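Local coordinates for protein aminopeptidase (Aneurinibacillus sp. AM-1, PDB 5IB9) that probably removes amino acids from the N-termini of peptides as a zinc-dependent aminopeptidase carrying a protease-associated domain, at residues L97-L102 against N180-E185; Y51-E56 against L264-F269. One frame throughout, in Å; residues are numbered along the deposited sequence.

Interaction 1: residues L97-L102 against N180-E185; sequences LVYVGL and NLRAGE
Leu181, on the last turn of helix 171-182, lies over the end of strand 91-99 and fills the angle between Leu97 and Tyr99, two residues whose side chains leave the strand on the same side. Its CB comes first, 4.0 Å from Tyr99 CB, so the helix lies close to the strand here. CG stands anti to the carbonyl carbon (chi1 -63°), which carries the branch out toward the strand, and its two methyls reach separate targets. CD1 nestles against both strand residues, 3.9 Å from Tyr99 CB and 3.9 Å from Leu97 CD2, the two leucine side chains crossing at about a right angle. CD2, the other branch, rests 3.5 Å from the carbonyl O of Leu97, a van der Waals contact. A branched aliphatic residue suits this place because it can meet two neighbours and the backbone at once.

This is a helix laid on a face of the sheet in the PA domain, where strand 91-99 runs parallel to strand 117-121. Leu181 also touches Leu119 and Ile187, while Leu97 packs on Ile143, so the aliphatic patch extends across several strands.

Toward the solvent the chemistry changes. The long chain of Arg182 bends at chi3 (-142°) and passes obliquely by the Tyr99 ring, CG lying 4.1 Å from Tyr99 CE2 and NE 3.8 Å from that same carbon. The guanidinium and ring planes stand 83° apart. Arginine suits this exposed edge, CG and NE passing beside the phenol. On one face of the Tyr99 ring, Gly101 N sits 3.4 Å above the centre. The helix ends in a Schellman motif (Gly184 N to Leu181 O, Glu185 N to Asn180 O); a side chain at positive-phi Gly184 would jam against Ala183 O.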
ATOM      1  N   LEU A  97      -6.648 -37.268  -7.351  1.00 21.34           N
ATOM      2  CA  LEU A  97      -7.637 -36.148  -7.416  1.00 20.16           C
ATOM      3  C   LEU A  97      -8.728 -36.319  -6.406  1.00 20.29           C
ATOM      4  O   LEU A  97      -9.373 -37.370  -6.356  1.00 21.45           O
ATOM      5  CB  LEU A  97      -8.153 -36.074  -8.869  1.00 19.67           C
ATOM      6  CG  LEU A  97      -9.097 -34.905  -9.144  1.00 19.78           C
ATOM      7  CD1 LEU A  97      -8.222 -33.622  -9.198  1.00 23.46           C
ATOM      8  CD2 LEU A  97      -9.856 -35.151 -10.489  1.00 24.20           C
ATOM      9  N   VAL A  98      -8.985 -35.279  -5.603  1.00 18.68           N
ATOM     10  CA  VAL A  98      -9.924 -35.344  -4.485  1.00 20.28           C
ATOM     11  C   VAL A  98     -10.888 -34.193  -4.630  1.00 22.57           C
ATOM     12  O   VAL A  98     -10.455 -33.003  -4.652  1.00 21.30           O
ATOM     13  CB  VAL A  98      -9.243 -35.237  -3.059  1.00 20.69           C
ATOM     14  CG1 VAL A  98     -10.278 -35.410  -1.965  1.00 22.81           C
ATOM     15  CG2 VAL A  98      -8.138 -36.271  -2.933  1.00 25.74           C
ATOM     16  N   TYR A  99     -12.162 -34.548  -4.709  1.00 22.06           N
ATOM     17  CA  TYR A  99     -13.245 -33.544  -4.762  1.00 26.11           C
ATOM     18  C   TYR A  99     -13.505 -32.944  -3.406  1.00 28.17           C
ATOM     19  O   TYR A  99     -13.785 -33.654  -2.426  1.00 27.31           O
ATOM     20  CB  TYR A  99     -14.513 -34.176  -5.317  1.00 26.74           C
ATOM     21  CG  TYR A  99     -15.748 -33.316  -5.273  1.00 29.65           C
ATOM     22  CD1 TYR A  99     -15.798 -32.090  -5.974  1.00 32.63           C
ATOM     23  CD2 TYR A  99     -16.844 -33.699  -4.512  1.00 35.03           C
ATOM     24  CE1 TYR A  99     -16.941 -31.279  -5.952  1.00 34.76           C
ATOM     25  CE2 TYR A  99     -18.003 -32.916  -4.480  1.00 38.38           C
ATOM     26  CZ  TYR A  99     -18.042 -31.708  -5.210  1.00 40.03           C
ATOM     27  OH  TYR A  99     -19.186 -30.955  -5.161  1.00 44.18           O
ATOM     28  N   VAL A 100     -13.412 -31.607  -3.327  1.00 29.70           N
ATOM     29  CA  VAL A 100     -13.641 -30.953  -2.035  1.00 30.90           C
ATOM     30  C   VAL A 100     -14.720 -29.887  -2.115  1.00 33.44           C
ATOM     31  O   VAL A 100     -14.628 -28.872  -1.418  1.00 33.46           O
ATOM     32  CB  VAL A 100     -12.375 -30.358  -1.405  1.00 30.88           C
ATOM     33  CG1 VAL A 100     -11.361 -31.466  -1.055  1.00 28.80           C
ATOM     34  CG2 VAL A 100     -11.773 -29.311  -2.334  1.00 28.09           C
ATOM     35  N   GLY A 101     -15.723 -30.106  -2.965  1.00 34.28           N
ATOM     36  CA  GLY A 101     -16.898 -29.224  -2.937  1.00 37.47           C
ATOM     37  C   GLY A 101     -16.521 -27.845  -3.421  1.00 38.81           C
ATOM     38  O   GLY A 101     -15.848 -27.724  -4.433  1.00 39.63           O
ATOM     39  N   LEU A 102     -17.021 -26.811  -2.742  1.00 40.40           N
ATOM     40  CA  LEU A 102     -16.705 -25.395  -3.101  1.00 42.30           C
ATOM     41  C   LEU A 102     -15.362 -24.919  -2.516  1.00 43.16           C
ATOM     42  O   LEU A 102     -14.917 -23.803  -2.800  1.00 43.25           O
ATOM     43  CB  LEU A 102     -17.828 -24.430  -2.657  1.00 42.65           C
ATOM     44  CG  LEU A 102     -19.203 -24.260  -3.307  1.00 43.77           C
ATOM     45  CD1 LEU A 102     -19.284 -24.566  -4.826  1.00 44.44           C
ATOM     46  CD2 LEU A 102     -20.311 -24.979  -2.467  1.00 47.07           C
ATOM     47  N   ASN A 180     -17.993 -38.763 -10.949  1.00 29.36           N
ATOM     48  CA  ASN A 180     -17.202 -40.001 -10.796  1.00 28.33           C
ATOM     49  C   ASN A 180     -16.550 -40.099  -9.435  1.00 27.48           C
ATOM     50  O   ASN A 180     -16.549 -41.159  -8.793  1.00 23.97           O
ATOM     51  CB  ASN A 180     -16.204 -40.160 -11.921  1.00 29.69           C
ATOM     52  CG  ASN A 180     -16.899 -40.289 -13.274  1.00 34.31           C
ATOM     53  OD1 ASN A 180     -18.120 -40.158 -13.347  1.00 44.64           O
ATOM     54  ND2 ASN A 180     -16.139 -40.542 -14.330  1.00 39.01           N
ATOM     55  N   LEU A 181     -16.023 -38.988  -8.943  1.00 25.55           N
ATOM     56  CA  LEU A 181     -15.457 -39.028  -7.570  1.00 24.70           C
ATOM     57  C   LEU A 181     -16.528 -39.315  -6.521  1.00 25.79           C
ATOM     58  O   LEU A 181     -16.334 -40.095  -5.586  1.00 25.50           O
ATOM     59  CB  LEU A 181     -14.656 -37.735  -7.218  1.00 24.12           C
ATOM     60  CG  LEU A 181     -13.466 -37.656  -8.198  1.00 22.83           C
ATOM     61  CD1 LEU A 181     -12.882 -36.195  -8.258  1.00 21.65           C
ATOM     62  CD2 LEU A 181     -12.306 -38.601  -7.816  1.00 20.48           C
ATOM     63  N   ARG A 182     -17.683 -38.646  -6.624  1.00 25.77           N
ATOM     64  CA  ARG A 182     -18.726 -38.874  -5.685  1.00 28.02           C
ATOM     65  C   ARG A 182     -19.160 -40.362  -5.742  1.00 26.87           C
ATOM     66  O   ARG A 182     -19.598 -40.898  -4.733  1.00 29.79           O
ATOM     67  CB  ARG A 182     -19.919 -37.957  -5.962  1.00 29.46           C
ATOM     68  CG  ARG A 182     -19.633 -36.442  -5.713  1.00 34.59           C
ATOM     69  CD  ARG A 182     -20.989 -35.671  -5.781  1.00 44.37           C
ATOM     70  NE  ARG A 182     -20.965 -34.342  -6.425  1.00 47.39           N
ATOM     71  CZ  ARG A 182     -21.247 -34.095  -7.718  1.00 50.39           C
ATOM     72  NH1 ARG A 182     -21.538 -35.075  -8.558  1.00 49.47           N
ATOM     73  NH2 ARG A 182     -21.215 -32.840  -8.193  1.00 52.05           N
ATOM     74  N   ALA A 183     -19.032 -40.960  -6.914  1.00 27.60           N
ATOM     75  CA  ALA A 183     -19.550 -42.334  -7.153  1.00 26.93           C
ATOM     76  C   ALA A 183     -18.529 -43.377  -6.643  1.00 27.59           C
ATOM     77  O   ALA A 183     -18.787 -44.588  -6.741  1.00 28.78           O
ATOM     78  CB  ALA A 183     -19.826 -42.576  -8.624  1.00 28.01           C
ATOM     79  N   GLY A 184     -17.388 -42.911  -6.131  1.00 23.68           N
ATOM     80  CA  GLY A 184     -16.430 -43.816  -5.469  1.00 23.69           C
ATOM     81  C   GLY A 184     -15.236 -44.130  -6.343  1.00 20.52           C
ATOM     82  O   GLY A 184     -14.387 -44.927  -5.921  1.00 19.50           O
ATOM     83  N   GLU A 185     -15.077 -43.508  -7.532  1.00 20.98           N
ATOM     84  CA  GLU A 185     -13.889 -43.763  -8.353  1.00 21.48           C
ATOM     85  C   GLU A 185     -12.628 -43.146  -7.758  1.00 22.65           C
ATOM     86  O   GLU A 185     -12.659 -42.040  -7.148  1.00 22.19           O
ATOM     87  CB  GLU A 185     -14.078 -43.298  -9.822  1.00 22.41           C
ATOM     88  CG  GLU A 185     -13.024 -43.825 -10.787  1.00 26.78           C
ATOM     89  CD  GLU A 185     -13.267 -43.394 -12.270  1.00 31.50           C
ATOM     90  OE1 GLU A 185     -14.383 -42.901 -12.583  1.00 34.35           O
ATOM     91  OE2 GLU A 185     -12.317 -43.557 -13.082  1.00 35.09           O
TER

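Interaction 2: residues Y51-E56 against L264-F269; sequences YGYHVE and LRFITF
Phe266 on strand 263-269 meets Tyr53, which lies just beyond the end of helix 35-50, and these two rings carry the whole contact. Along the strand, Leu264 turns its side chain to Ile223 on the adjacent parallel strand, and its backbone bonds to Lys210. Arg265 points away from Tyr53, and its buried guanidinium is satisfied by salt bridges to Glu263 and Glu290 and a hydrogen bond to Tyr282.

Phe266 comes next, its CB directed toward Tyr53. Its CG is anti to the carbonyl carbon (chi1 -63°), which sets the ring beside its own backbone N and brings CE2 within 3.5 Å of Tyr53 OH. CD2 follows at 4.2 Å from Tyr53 CE1. The planes are inclined at 75°, with centroids 5.8 Å apart, and the approach is oblique. Tyrosine suits its site because the ring adds apolar surface while the buried hydroxyl is hydrogen-bonded to the carbonyl O of Ala252 on helix 238-256, a bond that holds the phenol end beside Phe266. Phenylalanine, with no polar group to satisfy, suits a pocket also lined by Phe48, Ile225, Ala252 and Met255. Replacing Phe266 by an alanine removes the ring and would probably open a gap between Tyr53 and Phe48, leaving the phenol no aromatic neighbour on this strand.

Farther on, Thr268 touches Ile44, Val206 and Ser227, and Phe269 touches Asn205. Strand 263-269 pairs parallel with strand 222-228 and antiparallel with strand 187-210, and helices 35-50 and 238-256 pack on the Phe266 side, the layering of helices on a mixed sheet characteristic of the M28 zinc-peptidase fold.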
ATOM      1  N   TYR A  51      -4.206  22.017 -21.998  1.00 15.92           N
ATOM      2  CA  TYR A  51      -5.424  22.763 -21.636  1.00 16.15           C
ATOM      3  C   TYR A  51      -5.113  23.762 -20.530  1.00 17.32           C
ATOM      4  O   TYR A  51      -6.016  24.432 -19.951  1.00 21.18           O
ATOM      5  CB  TYR A  51      -6.528  21.806 -21.068  1.00 16.84           C
ATOM      6  CG  TYR A  51      -6.769  20.587 -21.903  1.00 15.20           C
ATOM      7  CD1 TYR A  51      -7.201  19.372 -21.303  1.00 12.25           C
ATOM      8  CD2 TYR A  51      -6.692  20.595 -23.255  1.00 14.59           C
ATOM      9  CE1 TYR A  51      -7.429  18.262 -22.122  1.00 12.65           C
ATOM     10  CE2 TYR A  51      -6.863  19.481 -24.037  1.00 14.28           C
ATOM     11  CZ  TYR A  51      -7.352  18.307 -23.446  1.00 13.59           C
ATOM     12  OH  TYR A  51      -7.566  17.140 -24.177  1.00 16.05           O
ATOM     13  N   GLY A  52      -3.853  23.787 -20.099  1.00 17.69           N
ATOM     14  CA  GLY A  52      -3.414  24.686 -19.069  1.00 18.87           C
ATOM     15  C   GLY A  52      -3.268  24.169 -17.670  1.00 19.49           C
ATOM     16  O   GLY A  52      -3.000  24.904 -16.752  1.00 21.09           O
ATOM     17  N   TYR A  53      -3.417  22.856 -17.481  1.00 17.91           N
ATOM     18  CA  TYR A  53      -3.288  22.255 -16.195  1.00 17.83           C
ATOM     19  C   TYR A  53      -1.820  21.968 -15.758  1.00 16.03           C
ATOM     20  O   TYR A  53      -0.977  21.575 -16.567  1.00 19.10           O
ATOM     21  CB  TYR A  53      -4.040  20.892 -16.163  1.00 15.66           C
ATOM     22  CG  TYR A  53      -5.567  21.063 -16.183  1.00 16.71           C
ATOM     23  CD1 TYR A  53      -6.290  21.055 -15.016  1.00 18.57           C
ATOM     24  CD2 TYR A  53      -6.260  21.134 -17.397  1.00 15.20           C
ATOM     25  CE1 TYR A  53      -7.650  21.221 -15.036  1.00 17.55           C
ATOM     26  CE2 TYR A  53      -7.646  21.342 -17.408  1.00 15.01           C
ATOM     27  CZ  TYR A  53      -8.341  21.413 -16.227  1.00 18.56           C
ATOM     28  OH  TYR A  53      -9.729  21.570 -16.208  1.00 18.56           O
ATOM     29  N   HIS A  54      -1.615  22.172 -14.494  1.00 18.92           N
ATOM     30  CA  HIS A  54      -0.441  21.550 -13.813  1.00 20.73           C
ATOM     31  C   HIS A  54      -0.807  20.052 -13.545  1.00 17.84           C
ATOM     32  O   HIS A  54      -1.919  19.710 -13.069  1.00 21.86           O
ATOM     33  CB  HIS A  54      -0.111  22.333 -12.531  1.00 22.52           C
ATOM     34  CG  HIS A  54       1.020  21.755 -11.752  1.00 30.01           C
ATOM     35  ND1 HIS A  54       0.824  21.026 -10.597  1.00 41.21           N
ATOM     36  CD2 HIS A  54       2.358  21.813 -11.950  1.00 37.66           C
ATOM     37  CE1 HIS A  54       1.998  20.655 -10.121  1.00 40.09           C
ATOM     38  NE2 HIS A  54       2.944  21.106 -10.932  1.00 38.99           N
ATOM     39  N   VAL A  55       0.155  19.218 -13.827  1.00 17.18           N
ATOM     40  CA  VAL A  55      -0.172  17.745 -13.814  1.00 14.55           C
ATOM     41  C   VAL A  55       0.813  17.081 -12.875  1.00 14.15           C
ATOM     42  O   VAL A  55       1.992  17.482 -12.811  1.00 14.11           O
ATOM     43  CB  VAL A  55      -0.004  17.231 -15.255  1.00 14.80           C
ATOM     44  CG1 VAL A  55      -0.223  15.710 -15.277  1.00 15.83           C
ATOM     45  CG2 VAL A  55      -1.054  17.866 -16.129  1.00 17.60           C
ATOM     46  N   GLU A  56       0.355  16.137 -12.082  1.00 11.35           N
ATOM     47  CA  GLU A  56       1.264  15.291 -11.324  1.00 12.58           C
ATOM     48  C   GLU A  56       1.121  13.847 -11.810  1.00 11.13           C
ATOM     49  O   GLU A  56       0.043  13.415 -12.239  1.00 11.77           O
ATOM     50  CB  GLU A  56       0.796  15.272  -9.867  1.00 13.66           C
ATOM     51  CG  GLU A  56       1.043  16.761  -9.326  1.00 16.20           C
ATOM     52  CD  GLU A  56       2.570  17.194  -9.116  1.00 30.77           C
ATOM     53  OE1 GLU A  56       2.802  18.409  -8.885  1.00 34.88           O
ATOM     54  OE2 GLU A  56       3.562  16.395  -9.255  1.00 29.09           O
ATOM     55  N   LEU A 264     -11.562  20.696  -8.927  1.00 10.48           N
ATOM     56  CA  LEU A 264     -11.854  19.494  -9.754  1.00  8.91           C
ATOM     57  C   LEU A 264     -10.551  18.789  -9.972  1.00 12.77           C
ATOM     58  O   LEU A 264      -9.531  19.405 -10.330  1.00 12.72           O
ATOM     59  CB  LEU A 264     -12.468  20.005 -11.100  1.00 12.29           C
ATOM     60  CG  LEU A 264     -13.763  20.736 -10.999  1.00 12.18           C
ATOM     61  CD1 LEU A 264     -14.268  21.137 -12.380  1.00 17.65           C
ATOM     62  CD2 LEU A 264     -14.795  19.938 -10.369  1.00 14.95           C
ATOM     63  N   ARG A 265     -10.557  17.477  -9.744  1.00  9.63           N
ATOM     64  CA  ARG A 265      -9.369  16.664 -10.008  1.00  9.80           C
ATOM     65  C   ARG A 265      -9.739  15.698 -11.087  1.00 11.68           C
ATOM     66  O   ARG A 265     -10.621  14.816 -10.840  1.00 11.30           O
ATOM     67  CB  ARG A 265      -8.930  15.900  -8.731  1.00  9.77           C
ATOM     68  CG  ARG A 265      -8.616  16.890  -7.541  1.00 10.15           C
ATOM     69  CD  ARG A 265      -8.126  16.144  -6.350  1.00 11.13           C
ATOM     70  NE  ARG A 265      -7.812  17.140  -5.331  1.00 13.73           N
ATOM     71  CZ  ARG A 265      -7.266  16.778  -4.181  1.00 16.16           C
ATOM     72  NH1 ARG A 265      -6.895  15.513  -3.865  1.00 13.95           N
ATOM     73  NH2 ARG A 265      -7.016  17.740  -3.352  1.00 11.16           N
ATOM     74  N   PHE A 266      -9.050  15.748 -12.195  1.00  9.30           N
ATOM     75  CA  PHE A 266      -9.265  14.829 -13.347  1.00 10.04           C
ATOM     76  C   PHE A 266      -8.148  13.842 -13.319  1.00  9.81           C
ATOM     77  O   PHE A 266      -6.956  14.210 -13.313  1.00 10.17           O
ATOM     78  CB  PHE A 266      -9.240  15.651 -14.658  1.00  9.14           C
ATOM     79  CG  PHE A 266     -10.330  16.691 -14.782  1.00  9.41           C
ATOM     80  CD1 PHE A 266     -11.539  16.325 -15.330  1.00 11.36           C
ATOM     81  CD2 PHE A 266     -10.109  17.949 -14.274  1.00 10.10           C
ATOM     82  CE1 PHE A 266     -12.588  17.207 -15.427  1.00 11.11           C
ATOM     83  CE2 PHE A 266     -11.133  18.940 -14.455  1.00 13.12           C
ATOM     84  CZ  PHE A 266     -12.361  18.548 -14.999  1.00 13.09           C
ATOM     85  N   ILE A 267      -8.515  12.535 -13.219  1.00  8.44           N
ATOM     86  CA  ILE A 267      -7.490  11.558 -12.942  1.00  6.78           C
ATOM     87  C   ILE A 267      -7.635  10.366 -13.910  1.00  9.03           C
ATOM     88  O   ILE A 267      -8.768   9.867 -14.131  1.00  9.70           O
ATOM     89  CB  ILE A 267      -7.570  11.010 -11.455  1.00  8.44           C
ATOM     90  CG1 ILE A 267      -7.595  12.174 -10.497  1.00 10.77           C
ATOM     91  CG2 ILE A 267      -6.399  10.031 -11.237  1.00 10.97           C
ATOM     92  CD1 ILE A 267      -7.673  11.669  -9.044  1.00 12.86           C
ATOM     93  N   THR A 268      -6.475   9.935 -14.449  1.00  9.21           N
ATOM     94  CA  THR A 268      -6.521   8.627 -15.105  1.00  8.27           C
ATOM     95  C   THR A 268      -5.698   7.670 -14.301  1.00  7.24           C
ATOM     96  O   THR A 268      -4.566   7.930 -13.916  1.00  9.22           O
ATOM     97  CB  THR A 268      -6.060   8.712 -16.625  1.00  8.42           C
ATOM     98  OG1 THR A 268      -4.674   9.079 -16.731  1.00 10.31           O
ATOM     99  CG2 THR A 268      -6.963   9.713 -17.281  1.00  9.67           C
ATOM    100  N   PHE A 269      -6.311   6.512 -13.982  1.00  8.44           N
ATOM    101  CA  PHE A 269      -5.662   5.554 -13.067  1.00  7.46           C
ATOM    102  C   PHE A 269      -4.946   4.453 -13.806  1.00  9.33           C
ATOM    103  O   PHE A 269      -5.453   3.987 -14.827  1.00  9.61           O
ATOM    104  CB  PHE A 269      -6.709   4.930 -12.190  1.00  8.21           C
ATOM    105  CG  PHE A 269      -7.513   5.855 -11.339  1.00  7.40           C
ATOM    106  CD1 PHE A 269      -6.915   6.507 -10.226  1.00  8.13           C
ATOM    107  CD2 PHE A 269      -8.841   6.113 -11.576  1.00  8.47           C
ATOM    108  CE1 PHE A 269      -7.650   7.385  -9.413  1.00  9.48           C
ATOM    109  CE2 PHE A 269      -9.598   6.979 -10.764  1.00  8.07           C
ATOM    110  CZ  PHE A 269      -8.990   7.594  -9.703  1.00  9.20           C
TER

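The two contacts lie on opposite sides of the chain's centre, with centres about 55 Å apart and nearest atoms about 31 Å apart. Interaction 1 belongs to the PA domain, is only partly buried and joins a helix end to a strand end; interaction 2 sits in the core of the peptidase domain and joins the chain after a helix to a sheet strand. Leucines and a partly exposed tyrosine beside an exposed arginine serve the first, whereas two buried aromatic rings serve the second, with the one polar tip bonded to a backbone carbonyl. Both adjoin the long strand 187-210, which runs through both regions, and interaction 1 is nested within the loop closed by interaction 2.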